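Long-range contacts in thermospermine synthase (Medicago truncatula, PDB 6BQ6), which probably transfers an aminopropyl group from decarboxylated S-adenosylmethionine to spermidine, yielding thermospermine and S-methyl-5'-thioadenosine in plant polyamine biosynthesis: residues E89-P94 and G113-E118; N104-G109 and E173-I178; R121-D126 and R282-N287; V128-I133 and S155-V160. All blocks are in the same frame, centred on the assembly; numbering follows the deposited sequence.

Contact 1 of 4, residues E89-P94 and G113-E118; sequences ECLVHP and GSTARE
His93 and Glu118 meet at about a right angle, imidazole and carboxylate planes 84° apart. NE2 of His93 donates over 2.8 Å to OE1 of Glu118, which offers its anti lone pair close to the ring plane. The Glu118 chain bends at chi2 (-58°), and OE2 takes NE and NH2 of Arg117 side-on, each at 3.0 Å. A water donates to this OE2 and to OE2 of Glu89, probably easing the repulsion between the carboxylates; Glu89 OE1 takes Tyr289 N, and Arg121 adds a salt bridge to Glu118 OE1. An alanine at Glu118 would probably leave His93 NE2 without its acceptor and Arg117 and Arg121 without this carboxylate. Val92 CG2 packs on Thr115 CG2 at 3.8 Å, and the Leu91 side chain crosses that of Thr115 at about a right angle, CD2 nearest OG1, which is hydrogen-bonded to Asp181, the predicted proton acceptor. Helices 84-98 and 114-120, their local axes 9.2 Å apart at -38°, pack beside the glycine-rich turn of a Rossmann-like fold, Gly113 being the N-cap.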
loop_
_atom_site.group_PDB
_atom_site.type_symbol
_atom_site.label_atom_id
_atom_site.label_comp_id
_atom_site.label_asym_id
_atom_site.label_seq_id
_atom_site.Cartn_x
_atom_site.Cartn_y
_atom_site.Cartn_z
ATOM N N GLU B 89 -24.009 -20.621 -0.728
ATOM C CA GLU B 89 -24.755 -21.627 0.031
ATOM C C GLU B 89 -25.524 -21.019 1.195
ATOM O O GLU B 89 -26.682 -21.360 1.409
ATOM C CB GLU B 89 -23.856 -22.717 0.566
ATOM C CG GLU B 89 -23.385 -23.718 -0.488
ATOM C CD GLU B 89 -22.627 -24.887 0.097
ATOM O OE1 GLU B 89 -22.670 -25.124 1.340
ATOM O OE2 GLU B 89 -21.986 -25.623 -0.700
ATOM N N CYS B 90 -24.888 -20.091 1.918
ATOM C CA CYS B 90 -25.578 -19.384 3.019
ATOM C C CYS B 90 -26.736 -18.520 2.547
ATOM O O CYS B 90 -27.771 -18.485 3.225
ATOM C CB CYS B 90 -24.653 -18.535 3.854
ATOM S SG CYS B 90 -23.516 -19.518 4.867
ATOM N N LEU B 91 -26.579 -17.858 1.410
ATOM C CA LEU B 91 -27.621 -16.998 0.861
ATOM C C LEU B 91 -28.845 -17.804 0.449
ATOM O O LEU B 91 -29.961 -17.375 0.656
ATOM C CB LEU B 91 -27.146 -16.238 -0.355
ATOM C CG LEU B 91 -28.133 -15.356 -1.183
ATOM C CD1 LEU B 91 -28.698 -14.240 -0.291
ATOM C CD2 LEU B 91 -27.491 -14.829 -2.416
ATOM N N VAL B 92 -28.630 -18.981 -0.134
ATOM C CA VAL B 92 -29.688 -19.761 -0.807
ATOM C C VAL B 92 -30.321 -20.862 0.012
ATOM O O VAL B 92 -31.551 -20.933 0.143
ATOM C CB VAL B 92 -29.155 -20.334 -2.152
ATOM C CG1 VAL B 92 -30.113 -21.350 -2.745
ATOM C CG2 VAL B 92 -28.895 -19.173 -3.125
ATOM N N HIS B 93 -29.498 -21.729 0.609
ATOM C CA HIS B 93 -30.066 -22.963 1.133
ATOM C C HIS B 93 -30.985 -22.871 2.318
ATOM O O HIS B 93 -32.032 -23.538 2.314
ATOM C CB HIS B 93 -28.985 -24.014 1.295
ATOM C CG HIS B 93 -28.313 -24.329 0.014
ATOM N ND1 HIS B 93 -29.032 -24.627 -1.122
ATOM C CD2 HIS B 93 -27.017 -24.351 -0.360
ATOM C CE1 HIS B 93 -28.220 -24.794 -2.135
ATOM N NE2 HIS B 93 -26.989 -24.635 -1.707
ATOM N N PRO B 94 -30.645 -22.044 3.318
ATOM C CA PRO B 94 -31.543 -21.949 4.469
ATOM C C PRO B 94 -32.970 -21.555 4.058
ATOM O O PRO B 94 -33.945 -22.179 4.534
ATOM C CB PRO B 94 -30.872 -20.880 5.322
ATOM C CG PRO B 94 -29.418 -21.045 5.033
ATOM C CD PRO B 94 -29.371 -21.309 3.550
ATOM N N GLY B 113 -24.281 -15.574 -11.502
ATOM C CA GLY B 113 -24.776 -16.890 -11.797
ATOM C C GLY B 113 -24.671 -17.848 -10.629
ATOM O O GLY B 113 -25.201 -18.951 -10.707
ATOM N N SER B 114 -23.955 -17.463 -9.562
ATOM C CA SER B 114 -23.725 -18.362 -8.462
ATOM C C SER B 114 -24.938 -18.616 -7.575
ATOM O O SER B 114 -25.153 -19.696 -7.054
ATOM C CB SER B 114 -22.521 -17.944 -7.641
ATOM O OG SER B 114 -21.374 -17.886 -8.440
ATOM N N THR B 115 -25.743 -17.574 -7.375
ATOM C CA THR B 115 -26.982 -17.717 -6.677
ATOM C C THR B 115 -27.906 -18.642 -7.436
ATOM O O THR B 115 -28.470 -19.537 -6.850
ATOM C CB THR B 115 -27.581 -16.335 -6.461
ATOM O OG1 THR B 115 -26.667 -15.605 -5.636
ATOM C CG2 THR B 115 -28.904 -16.397 -5.790
ATOM N N ALA B 116 -28.041 -18.394 -8.730
ATOM C CA ALA B 116 -28.824 -19.244 -9.592
ATOM C C ALA B 116 -28.310 -20.701 -9.509
ATOM O O ALA B 116 -29.098 -21.622 -9.382
ATOM C CB ALA B 116 -28.768 -18.758 -11.024
ATOM N N ARG B 117 -26.996 -20.864 -9.590
ATOM C CA ARG B 117 -26.387 -22.203 -9.533
ATOM C C ARG B 117 -26.851 -22.958 -8.279
ATOM O O ARG B 117 -27.284 -24.125 -8.341
ATOM C CB ARG B 117 -24.863 -22.080 -9.522
ATOM C CG ARG B 117 -24.166 -23.411 -9.400
ATOM C CD ARG B 117 -22.729 -23.177 -9.080
ATOM N NE ARG B 117 -22.525 -22.732 -7.710
ATOM C CZ ARG B 117 -21.711 -21.754 -7.322
ATOM N NH1 ARG B 117 -21.056 -20.999 -8.200
ATOM N NH2 ARG B 117 -21.548 -21.519 -6.001
ATOM N N GLU B 118 -26.745 -22.300 -7.110
ATOM C CA GLU B 118 -27.165 -22.980 -5.893
ATOM C C GLU B 118 -28.671 -23.289 -5.845
ATOM O O GLU B 118 -29.082 -24.316 -5.364
ATOM C CB GLU B 118 -26.733 -22.192 -4.653
ATOM C CG GLU B 118 -25.229 -22.105 -4.481
ATOM C CD GLU B 118 -24.550 -23.486 -4.386
ATOM O OE1 GLU B 118 -25.037 -24.397 -3.712
ATOM O OE2 GLU B 118 -23.474 -23.653 -5.007
HETATM O O HOH W 1 -21.661 -25.323 -3.469
#

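Contact 2 of 4, residues N104-G109 and E173-I178; sequences NVFIMG and EKYDVI
Phe106 lays its CB over the centre of the Tyr175 ring, 3.6 Å from the centroid and 4° off the normal, a well-centred CH-pi contact. A chi1 of -173° sets CG of Phe106 anti to its backbone N, and from there the ring runs obliquely past that of Tyr175, their planes at 53°; the hydroxyl OH of Tyr175 lies at the edge of the Phe106 ring, near CD2. On the same side of the sheet, Ile178 CG1 touches Phe106 CB and Ile178 CG2 reaches Met108 CG at 4.1 Å.

Phe106, Tyr175 and Ile178 ride on neighbouring parallel strands, 104-107 and 175-181, in the middle of the seven-stranded Rossmann-like sheet of the aminopropyltransferase domain. Phe106 N donates to Val177 O at 3.2 Å. Asn104 O receives Asp176 N at 2.8 Å and, weakly, Val177 N, where the chain turns a corner at Asp176. OD2 of Asp176 in turn accepts from Asn104 N at 3.1 Å, the donor somewhat out of the carboxylate plane, and from Lys103 N. Farther out, strand 127-132 flanks strand 104-107, while Leu204 of helix 197-204 covers Met108 and Ile178.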
loop_
_atom_site.group_PDB
_atom_site.type_symbol
_atom_site.label_atom_id
_atom_site.label_comp_id
_atom_site.label_asym_id
_atom_site.label_seq_id
_atom_site.Cartn_x
_atom_site.Cartn_y
_atom_site.Cartn_z
ATOM N N ASN B 104 -40.757 -21.837 -7.410
ATOM C CA ASN B 104 -40.587 -20.660 -8.226
ATOM C C ASN B 104 -39.875 -19.592 -7.394
ATOM O O ASN B 104 -40.399 -19.179 -6.351
ATOM C CB ASN B 104 -41.941 -20.176 -8.703
ATOM C CG ASN B 104 -42.563 -21.120 -9.740
ATOM O OD1 ASN B 104 -43.335 -22.047 -9.405
ATOM N ND2 ASN B 104 -42.206 -20.929 -10.985
ATOM N N VAL B 105 -38.684 -19.192 -7.852
ATOM C CA VAL B 105 -37.880 -18.203 -7.143
ATOM C C VAL B 105 -37.430 -17.043 -8.012
ATOM O O VAL B 105 -37.088 -17.205 -9.174
ATOM C CB VAL B 105 -36.637 -18.843 -6.510
ATOM C CG1 VAL B 105 -35.750 -19.445 -7.577
ATOM C CG2 VAL B 105 -35.824 -17.828 -5.726
ATOM N N PHE B 106 -37.420 -15.860 -7.416
ATOM C CA PHE B 106 -37.004 -14.623 -8.066
ATOM C C PHE B 106 -35.754 -14.095 -7.359
ATOM O O PHE B 106 -35.757 -13.999 -6.141
ATOM C CB PHE B 106 -38.133 -13.603 -7.928
ATOM C CG PHE B 106 -37.920 -12.334 -8.682
ATOM C CD1 PHE B 106 -37.295 -11.278 -8.096
ATOM C CD2 PHE B 106 -38.474 -12.166 -9.951
ATOM C CE1 PHE B 106 -37.093 -10.090 -8.780
ATOM C CE2 PHE B 106 -38.323 -10.962 -10.648
ATOM C CZ PHE B 106 -37.652 -9.917 -10.060
ATOM N N ILE B 107 -34.716 -13.826 -8.132
ATOM C CA ILE B 107 -33.490 -13.225 -7.592
ATOM C C ILE B 107 -33.466 -11.726 -7.917
ATOM O O ILE B 107 -33.485 -11.361 -9.101
ATOM C CB ILE B 107 -32.221 -13.824 -8.161
ATOM C CG1 ILE B 107 -32.198 -15.366 -8.050
ATOM C CG2 ILE B 107 -31.035 -13.231 -7.387
ATOM C CD1 ILE B 107 -31.191 -16.030 -8.975
ATOM N N MET B 108 -33.405 -10.842 -6.896
ATOM C CA MET B 108 -33.086 -9.456 -7.114
ATOM C C MET B 108 -31.590 -9.316 -7.165
ATOM O O MET B 108 -30.928 -9.474 -6.124
ATOM C CB MET B 108 -33.660 -8.578 -5.986
ATOM C CG MET B 108 -35.092 -8.906 -5.643
ATOM S SD MET B 108 -35.772 -7.603 -4.603
ATOM C CE MET B 108 -34.785 -7.718 -3.126
ATOM N N GLY B 109 -31.048 -9.063 -8.349
ATOM C CA GLY B 109 -29.598 -8.946 -8.564
ATOM C C GLY B 109 -29.046 -10.277 -8.964
ATOM O O GLY B 109 -29.521 -10.910 -9.877
ATOM N N GLU B 173 -47.171 -12.412 -11.161
ATOM C CA GLU B 173 -46.583 -13.672 -10.746
ATOM C C GLU B 173 -46.013 -13.557 -9.327
ATOM O O GLU B 173 -45.406 -12.549 -8.975
ATOM C CB GLU B 173 -45.469 -14.118 -11.669
ATOM C CG GLU B 173 -44.854 -15.434 -11.166
ATOM C CD GLU B 173 -44.239 -16.325 -12.236
ATOM O OE1 GLU B 173 -44.352 -15.985 -13.435
ATOM O OE2 GLU B 173 -43.637 -17.375 -11.841
ATOM N N LYS B 174 -46.240 -14.604 -8.553
ATOM C CA LYS B 174 -45.759 -14.683 -7.195
ATOM C C LYS B 174 -44.758 -15.813 -7.093
ATOM O O LYS B 174 -44.699 -16.699 -7.935
ATOM C CB LYS B 174 -46.906 -14.889 -6.228
ATOM C CG LYS B 174 -48.007 -13.810 -6.335
ATOM C CD LYS B 174 -48.883 -13.859 -5.091
ATOM C CE LYS B 174 -49.975 -12.821 -5.146
ATOM N NZ LYS B 174 -51.067 -13.373 -5.942
ATOM N N TYR B 175 -43.961 -15.781 -6.028
ATOM C CA TYR B 175 -42.840 -16.686 -5.893
ATOM C C TYR B 175 -42.822 -17.308 -4.517
ATOM O O TYR B 175 -43.200 -16.656 -3.500
ATOM C CB TYR B 175 -41.515 -15.874 -6.071
ATOM C CG TYR B 175 -41.422 -15.342 -7.454
ATOM C CD1 TYR B 175 -40.950 -16.147 -8.474
ATOM C CD2 TYR B 175 -41.877 -14.070 -7.764
ATOM C CE1 TYR B 175 -40.874 -15.693 -9.779
ATOM C CE2 TYR B 175 -41.845 -13.626 -9.082
ATOM C CZ TYR B 175 -41.340 -14.445 -10.063
ATOM O OH TYR B 175 -41.301 -13.965 -11.360
ATOM N N ASP B 176 -42.318 -18.548 -4.455
ATOM C CA ASP B 176 -42.095 -19.229 -3.179
ATOM C C ASP B 176 -40.965 -18.642 -2.372
ATOM O O ASP B 176 -41.056 -18.552 -1.147
ATOM C CB ASP B 176 -41.852 -20.723 -3.431
ATOM C CG ASP B 176 -43.056 -21.391 -4.090
ATOM O OD1 ASP B 176 -44.161 -21.253 -3.536
ATOM O OD2 ASP B 176 -42.875 -22.050 -5.131
ATOM N N VAL B 177 -39.894 -18.235 -3.047
ATOM C CA VAL B 177 -38.775 -17.573 -2.344
ATOM C C VAL B 177 -38.367 -16.398 -3.225
ATOM O O VAL B 177 -38.395 -16.504 -4.452
ATOM C CB VAL B 177 -37.559 -18.533 -2.115
ATOM C CG1 VAL B 177 -36.432 -17.834 -1.394
ATOM C CG2 VAL B 177 -37.946 -19.749 -1.304
ATOM N N ILE B 178 -38.033 -15.266 -2.599
ATOM C CA ILE B 178 -37.397 -14.148 -3.309
ATOM C C ILE B 178 -36.072 -13.912 -2.575
ATOM O O ILE B 178 -35.984 -13.890 -1.316
ATOM C CB ILE B 178 -38.279 -12.883 -3.288
ATOM C CG1 ILE B 178 -39.537 -13.150 -4.104
ATOM C CG2 ILE B 178 -37.540 -11.692 -3.896
ATOM C CD1 ILE B 178 -40.602 -12.088 -3.969
HETATM O O HOH W 2 -44.850 -22.009 -7.041
#

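Contact 3 of 4, residues R121-D126 and R282-N287; sequences RHKTID and RIIEEN
Arg121 reaches the 282-287 loop through a bend at chi3 (57°), which turns NE off an otherwise extended chain. NE and NH2 of Arg121 grip Ile284 O side-on, at 3.1 and 3.0 Å, the oxygen near the guanidinium plane. NH1 and NH2 reach Asn287 OD1, and NH2 reaches Glu285 O, all three weak bonds. Ile283 CG2 lies over one face, 3.3 Å above that plane, offset toward the rim. Ile283 CG1 lies over a face of the His122 ring in a CH-pi contact, 3.7 Å from the centroid; that ring bonds to His93 through NE2.

Backbone bonds run both ways: Ile284 N to Arg121 O at 2.9 Å and Lys123 N to Arg282 O at 2.8 Å, an isolated bridge centred on His122 and Ile283. A water joins His122 ND1, Thr124 OG1 and Arg282 NH2; Thr124 OG1 also bonds Pro102 O, and Arg282 NH1 His99 O. An alanine at Arg121 would probably leave Ile284 O without two donors, Glu118 without one of its two arginine partners and the loop freer to move. The cation meets backbone and amide oxygens at its edge and Glu118's carboxylate, so its charge probably helps hold this loop to the turn before strand 127-132.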
loop_
_atom_site.group_PDB
_atom_site.type_symbol
_atom_site.label_atom_id
_atom_site.label_comp_id
_atom_site.label_asym_id
_atom_site.label_seq_id
_atom_site.Cartn_x
_atom_site.Cartn_y
_atom_site.Cartn_z
ATOM N N ARG B 121 -29.608 -26.429 -7.815
ATOM C CA ARG B 121 -29.333 -27.689 -7.133
ATOM C C ARG B 121 -30.545 -28.290 -6.457
ATOM O O ARG B 121 -30.518 -29.456 -6.135
ATOM C CB ARG B 121 -28.180 -27.551 -6.132
ATOM C CG ARG B 121 -26.863 -27.206 -6.823
ATOM C CD ARG B 121 -25.718 -26.996 -5.826
ATOM N NE ARG B 121 -25.514 -28.167 -4.981
ATOM C CZ ARG B 121 -25.098 -28.160 -3.710
ATOM N NH1 ARG B 121 -24.855 -27.048 -3.054
ATOM N NH2 ARG B 121 -24.977 -29.295 -3.074
ATOM N N HIS B 122 -31.583 -27.495 -6.187
ATOM C CA HIS B 122 -32.786 -27.997 -5.567
ATOM C C HIS B 122 -33.678 -28.676 -6.562
ATOM O O HIS B 122 -34.163 -28.052 -7.485
ATOM C CB HIS B 122 -33.505 -26.848 -4.885
ATOM C CG HIS B 122 -32.856 -26.444 -3.605
ATOM N ND1 HIS B 122 -33.410 -26.738 -2.382
ATOM C CD2 HIS B 122 -31.728 -25.731 -3.357
ATOM C CE1 HIS B 122 -32.636 -26.253 -1.422
ATOM N NE2 HIS B 122 -31.607 -25.650 -1.988
ATOM N N LYS B 123 -33.966 -29.962 -6.331
ATOM C CA LYS B 123 -34.842 -30.674 -7.267
ATOM C C LYS B 123 -36.280 -30.203 -7.298
ATOM O O LYS B 123 -36.961 -30.455 -8.294
ATOM C CB LYS B 123 -34.776 -32.194 -7.007
ATOM C CG LYS B 123 -33.431 -32.719 -7.390
ATOM C CD LYS B 123 -33.242 -34.172 -6.975
ATOM C CE LYS B 123 -33.074 -34.329 -5.474
ATOM N NZ LYS B 123 -32.587 -35.720 -5.131
ATOM N N THR B 124 -36.746 -29.526 -6.239
ATOM C CA THR B 124 -38.102 -28.987 -6.224
ATOM C C THR B 124 -38.319 -27.846 -7.223
ATOM O O THR B 124 -39.457 -27.551 -7.653
ATOM C CB THR B 124 -38.485 -28.502 -4.793
ATOM O OG1 THR B 124 -37.586 -27.470 -4.366
ATOM C CG2 THR B 124 -38.372 -29.634 -3.784
ATOM N N ILE B 125 -37.242 -27.158 -7.575
ATOM C CA ILE B 125 -37.303 -25.937 -8.337
ATOM C C ILE B 125 -37.679 -26.220 -9.782
ATOM O O ILE B 125 -37.047 -27.041 -10.449
ATOM C CB ILE B 125 -35.940 -25.157 -8.259
ATOM C CG1 ILE B 125 -35.732 -24.600 -6.826
ATOM C CG2 ILE B 125 -35.816 -24.071 -9.309
ATOM C CD1 ILE B 125 -36.630 -23.450 -6.487
ATOM N N ASP B 126 -38.672 -25.482 -10.249
ATOM C CA ASP B 126 -39.123 -25.474 -11.655
ATOM C C ASP B 126 -38.723 -24.203 -12.433
ATOM O O ASP B 126 -38.551 -24.253 -13.662
ATOM C CB ASP B 126 -40.648 -25.620 -11.685
ATOM C CG ASP B 126 -41.131 -26.975 -11.191
ATOM O OD1 ASP B 126 -40.384 -28.005 -11.286
ATOM O OD2 ASP B 126 -42.300 -27.051 -10.755
ATOM N N ARG B 282 -33.513 -33.161 -1.026
ATOM C CA ARG B 282 -33.857 -32.150 -2.013
ATOM C C ARG B 282 -32.728 -31.567 -2.835
ATOM O O ARG B 282 -32.932 -31.124 -3.957
ATOM C CB ARG B 282 -34.519 -30.990 -1.324
ATOM C CG ARG B 282 -35.819 -31.302 -0.661
ATOM C CD ARG B 282 -36.299 -29.957 -0.239
ATOM N NE ARG B 282 -37.282 -29.932 0.779
ATOM C CZ ARG B 282 -37.808 -28.798 1.245
ATOM N NH1 ARG B 282 -38.688 -28.809 2.224
ATOM N NH2 ARG B 282 -37.409 -27.633 0.743
ATOM N N ILE B 283 -31.525 -31.575 -2.280
ATOM C CA ILE B 283 -30.424 -30.914 -2.943
ATOM C C ILE B 283 -29.528 -31.944 -3.612
ATOM O O ILE B 283 -29.117 -32.943 -2.981
ATOM C CB ILE B 283 -29.592 -30.111 -1.940
ATOM C CG1 ILE B 283 -30.437 -29.010 -1.303
ATOM C CG2 ILE B 283 -28.350 -29.576 -2.648
ATOM C CD1 ILE B 283 -29.676 -28.220 -0.220
ATOM N N ILE B 284 -29.228 -31.690 -4.868
ATOM C CA ILE B 284 -28.280 -32.483 -5.686
ATOM C C ILE B 284 -26.854 -32.273 -5.174
ATOM O O ILE B 284 -26.421 -31.129 -4.985
ATOM C CB ILE B 284 -28.366 -32.053 -7.174
ATOM C CG1 ILE B 284 -29.764 -32.349 -7.727
ATOM C CG2 ILE B 284 -27.314 -32.743 -8.048
ATOM C CD1 ILE B 284 -30.009 -31.727 -9.101
ATOM N N GLU B 285 -26.128 -33.370 -4.936
ATOM C CA GLU B 285 -24.771 -33.323 -4.359
ATOM C C GLU B 285 -24.720 -32.753 -2.926
ATOM O O GLU B 285 -25.685 -32.201 -2.392
ATOM C CB GLU B 285 -23.794 -32.575 -5.266
ATOM C CG GLU B 285 -23.561 -33.249 -6.603
ATOM C CD GLU B 285 -22.276 -32.790 -7.273
ATOM O OE1 GLU B 285 -22.378 -31.951 -8.201
ATOM O OE2 GLU B 285 -21.172 -33.257 -6.868
ATOM N N GLU B 286 -23.570 -32.951 -2.298
ATOM C CA GLU B 286 -23.341 -32.527 -0.928
ATOM C C GLU B 286 -22.975 -31.063 -0.934
ATOM O O GLU B 286 -22.147 -30.652 -1.719
ATOM C CB GLU B 286 -22.161 -33.285 -0.327
ATOM C CG GLU B 286 -22.548 -34.600 0.308
ATOM C CD GLU B 286 -22.768 -34.414 1.805
ATOM O OE1 GLU B 286 -23.965 -34.304 2.182
ATOM O OE2 GLU B 286 -21.751 -34.335 2.585
ATOM N N ASN B 287 -23.559 -30.307 -0.021
ATOM C CA ASN B 287 -23.074 -28.948 0.264
ATOM C C ASN B 287 -21.656 -29.008 0.802
ATOM O O ASN B 287 -21.273 -29.982 1.459
ATOM C CB ASN B 287 -23.962 -28.274 1.304
ATOM C CG ASN B 287 -25.308 -27.859 0.747
ATOM O OD1 ASN B 287 -25.506 -27.832 -0.448
ATOM N ND2 ASN B 287 -26.222 -27.478 1.619
HETATM O O HOH W 3 -36.041 -27.452 -1.963
#

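Contact 4 of 4, residues V128-I133 and S155-V160; sequences VVMCDI and SRLEVV
Leu157 pushes CD1 against Val128 CG1 at 3.8 Å, its methyl also lying 3.6 Å from Val128 O, so the leucine leans over the neighbouring strand. Met130, on the same face, is bent at chi3 (-52°), which carries CE into the dip between Leu157 CD2 at 4.2 Å and Val159 CG2 at 4.3 Å. On the other face the fit runs diagonally: Val129 CG1 meets Val160 CG2 at 4.0 Å, and Cys131 SG lies beside Val160 CG1, so Val160 fills the notch between two side chains of the adjacent strand.

The side chains stand on a regular parallel pair, axes 4.7 Å apart and 19° from parallel. Five hydrogen bonds alternate between the strands, from Val128 N to Arg156 O on to Asp132 N to Val160 O. Asp132, an adenosine-binding residue in another structure of this protein, closes the series. Strand 157-161 is an outermost strand of the sheet in this chain; Ala116 of helix 114-120 lies against Leu157, and Glu167 of helix 164-169 against Cys131 and Val160.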
loop_
_atom_site.group_PDB
_atom_site.type_symbol
_atom_site.label_atom_id
_atom_site.label_comp_id
_atom_site.label_asym_id
_atom_site.label_seq_id
_atom_site.Cartn_x
_atom_site.Cartn_y
_atom_site.Cartn_z
ATOM N N VAL B 128 -36.426 -20.347 -12.033
ATOM C CA VAL B 128 -35.638 -19.254 -11.387
ATOM C C VAL B 128 -35.592 -18.058 -12.347
ATOM O O VAL B 128 -35.256 -18.176 -13.536
ATOM C CB VAL B 128 -34.195 -19.667 -11.078
ATOM C CG1 VAL B 128 -33.381 -18.509 -10.499
ATOM C CG2 VAL B 128 -34.101 -20.888 -10.164
ATOM N N VAL B 129 -35.983 -16.909 -11.847
ATOM C CA VAL B 129 -35.830 -15.664 -12.557
ATOM C C VAL B 129 -34.725 -14.862 -11.923
ATOM O O VAL B 129 -34.814 -14.608 -10.724
ATOM C CB VAL B 129 -37.128 -14.824 -12.497
ATOM C CG1 VAL B 129 -36.946 -13.519 -13.276
ATOM C CG2 VAL B 129 -38.288 -15.587 -13.059
ATOM N N MET B 130 -33.726 -14.444 -12.705
ATOM C CA MET B 130 -32.601 -13.636 -12.238
ATOM C C MET B 130 -32.836 -12.267 -12.818
ATOM O O MET B 130 -32.845 -12.133 -14.053
ATOM C CB MET B 130 -31.263 -14.165 -12.704
ATOM C CG MET B 130 -30.046 -13.357 -12.229
ATOM S SD MET B 130 -28.595 -13.547 -13.313
ATOM C CE MET B 130 -28.551 -15.313 -13.339
ATOM N N CYS B 131 -33.093 -11.290 -11.942
ATOM C CA CYS B 131 -33.383 -9.937 -12.362
ATOM C C CYS B 131 -32.291 -8.928 -11.930
ATOM O O CYS B 131 -32.202 -8.554 -10.765
ATOM C CB CYS B 131 -34.768 -9.530 -11.879
ATOM S SG CYS B 131 -35.291 -7.876 -12.416
ATOM N N ASP B 132 -31.433 -8.565 -12.885
ATOM C CA ASP B 132 -30.225 -7.760 -12.623
ATOM C C ASP B 132 -30.281 -6.577 -13.534
ATOM O O ASP B 132 -30.736 -6.694 -14.659
ATOM C CB ASP B 132 -28.935 -8.574 -12.864
ATOM C CG ASP B 132 -27.678 -7.927 -12.237
ATOM O OD1 ASP B 132 -27.159 -6.862 -12.707
ATOM O OD2 ASP B 132 -27.190 -8.481 -11.224
ATOM N N ILE B 133 -29.802 -5.448 -13.046
ATOM C CA ILE B 133 -29.909 -4.231 -13.810
ATOM C C ILE B 133 -28.795 -4.118 -14.855
ATOM O O ILE B 133 -28.952 -3.394 -15.804
ATOM C CB ILE B 133 -29.979 -3.020 -12.887
ATOM C CG1 ILE B 133 -30.700 -1.894 -13.607
ATOM C CG2 ILE B 133 -28.597 -2.647 -12.343
ATOM C CD1 ILE B 133 -31.377 -0.908 -12.682
ATOM N N SER B 155 -32.561 -24.812 -18.497
ATOM C CA SER B 155 -33.815 -24.354 -19.065
ATOM C C SER B 155 -34.751 -23.751 -18.036
ATOM O O SER B 155 -35.705 -23.055 -18.431
ATOM C CB SER B 155 -34.555 -25.522 -19.783
ATOM O OG SER B 155 -34.818 -26.534 -18.849
ATOM N N ARG B 156 -34.494 -24.007 -16.742
ATOM C CA ARG B 156 -35.321 -23.447 -15.694
ATOM C C ARG B 156 -34.991 -21.997 -15.399
ATOM O O ARG B 156 -35.765 -21.351 -14.702
ATOM C CB ARG B 156 -35.185 -24.287 -14.445
ATOM C CG ARG B 156 -35.774 -25.693 -14.564
ATOM C CD ARG B 156 -35.550 -26.452 -13.275
ATOM N NE ARG B 156 -34.129 -26.751 -13.104
ATOM C CZ ARG B 156 -33.547 -27.140 -11.982
ATOM N NH1 ARG B 156 -34.225 -27.337 -10.874
ATOM N NH2 ARG B 156 -32.256 -27.360 -11.976
ATOM N N LEU B 157 -33.857 -21.508 -15.902
ATOM C CA LEU B 157 -33.395 -20.129 -15.640
ATOM C C LEU B 157 -33.873 -19.130 -16.685
ATOM O O LEU B 157 -33.735 -19.363 -17.885
ATOM C CB LEU B 157 -31.876 -20.088 -15.552
ATOM C CG LEU B 157 -31.222 -18.731 -15.232
ATOM C CD1 LEU B 157 -31.706 -18.203 -13.898
ATOM C CD2 LEU B 157 -29.725 -18.890 -15.274
ATOM N N GLU B 158 -34.475 -18.038 -16.214
ATOM C CA GLU B 158 -34.792 -16.886 -17.053
ATOM C C GLU B 158 -34.014 -15.668 -16.519
ATOM O O GLU B 158 -34.121 -15.343 -15.336
ATOM C CB GLU B 158 -36.277 -16.573 -17.009
ATOM C CG GLU B 158 -36.640 -15.381 -17.925
ATOM C CD GLU B 158 -38.106 -15.002 -17.988
ATOM O OE1 GLU B 158 -38.951 -15.714 -17.390
ATOM O OE2 GLU B 158 -38.409 -13.973 -18.665
ATOM N N VAL B 159 -33.265 -14.995 -17.402
ATOM C CA VAL B 159 -32.557 -13.775 -17.071
ATOM C C VAL B 159 -33.409 -12.608 -17.580
ATOM O O VAL B 159 -33.827 -12.575 -18.735
ATOM C CB VAL B 159 -31.147 -13.780 -17.704
ATOM C CG1 VAL B 159 -30.452 -12.446 -17.447
ATOM C CG2 VAL B 159 -30.330 -14.942 -17.197
ATOM N N VAL B 160 -33.701 -11.668 -16.690
ATOM C CA VAL B 160 -34.418 -10.450 -17.015
ATOM C C VAL B 160 -33.509 -9.300 -16.664
ATOM O O VAL B 160 -32.918 -9.285 -15.584
ATOM C CB VAL B 160 -35.731 -10.323 -16.239
ATOM C CG1 VAL B 160 -36.366 -8.956 -16.465
ATOM C CG2 VAL B 160 -36.713 -11.411 -16.645
#

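Overall arrangement
Contacts 2 and 4 belong to one seven-stranded sheet, their centres 10 Å apart, because strands 104-107 and 127-132 are neighbours in it; Ile107 N lies 2.7 Å from Val129 O. Contact 1 packs helix 114-120, which joins those two strands in the chain, against helix 84-98; Thr115 CG2 touches Ile107 CD1 at 3.9 Å. Contact 3 sits 11 Å from contact 1, between centres, and is tied to it through His93 ND1 and His122 NE2. Along the chain the segments of contacts 1 and 2 alternate, contact 1 closes before contacts 3 and 4 open, and contact 4 falls between the segments of contact 2. Contact 3 alone ties the loop between helices 272-282 and 292-298 to the Rossmann-like core.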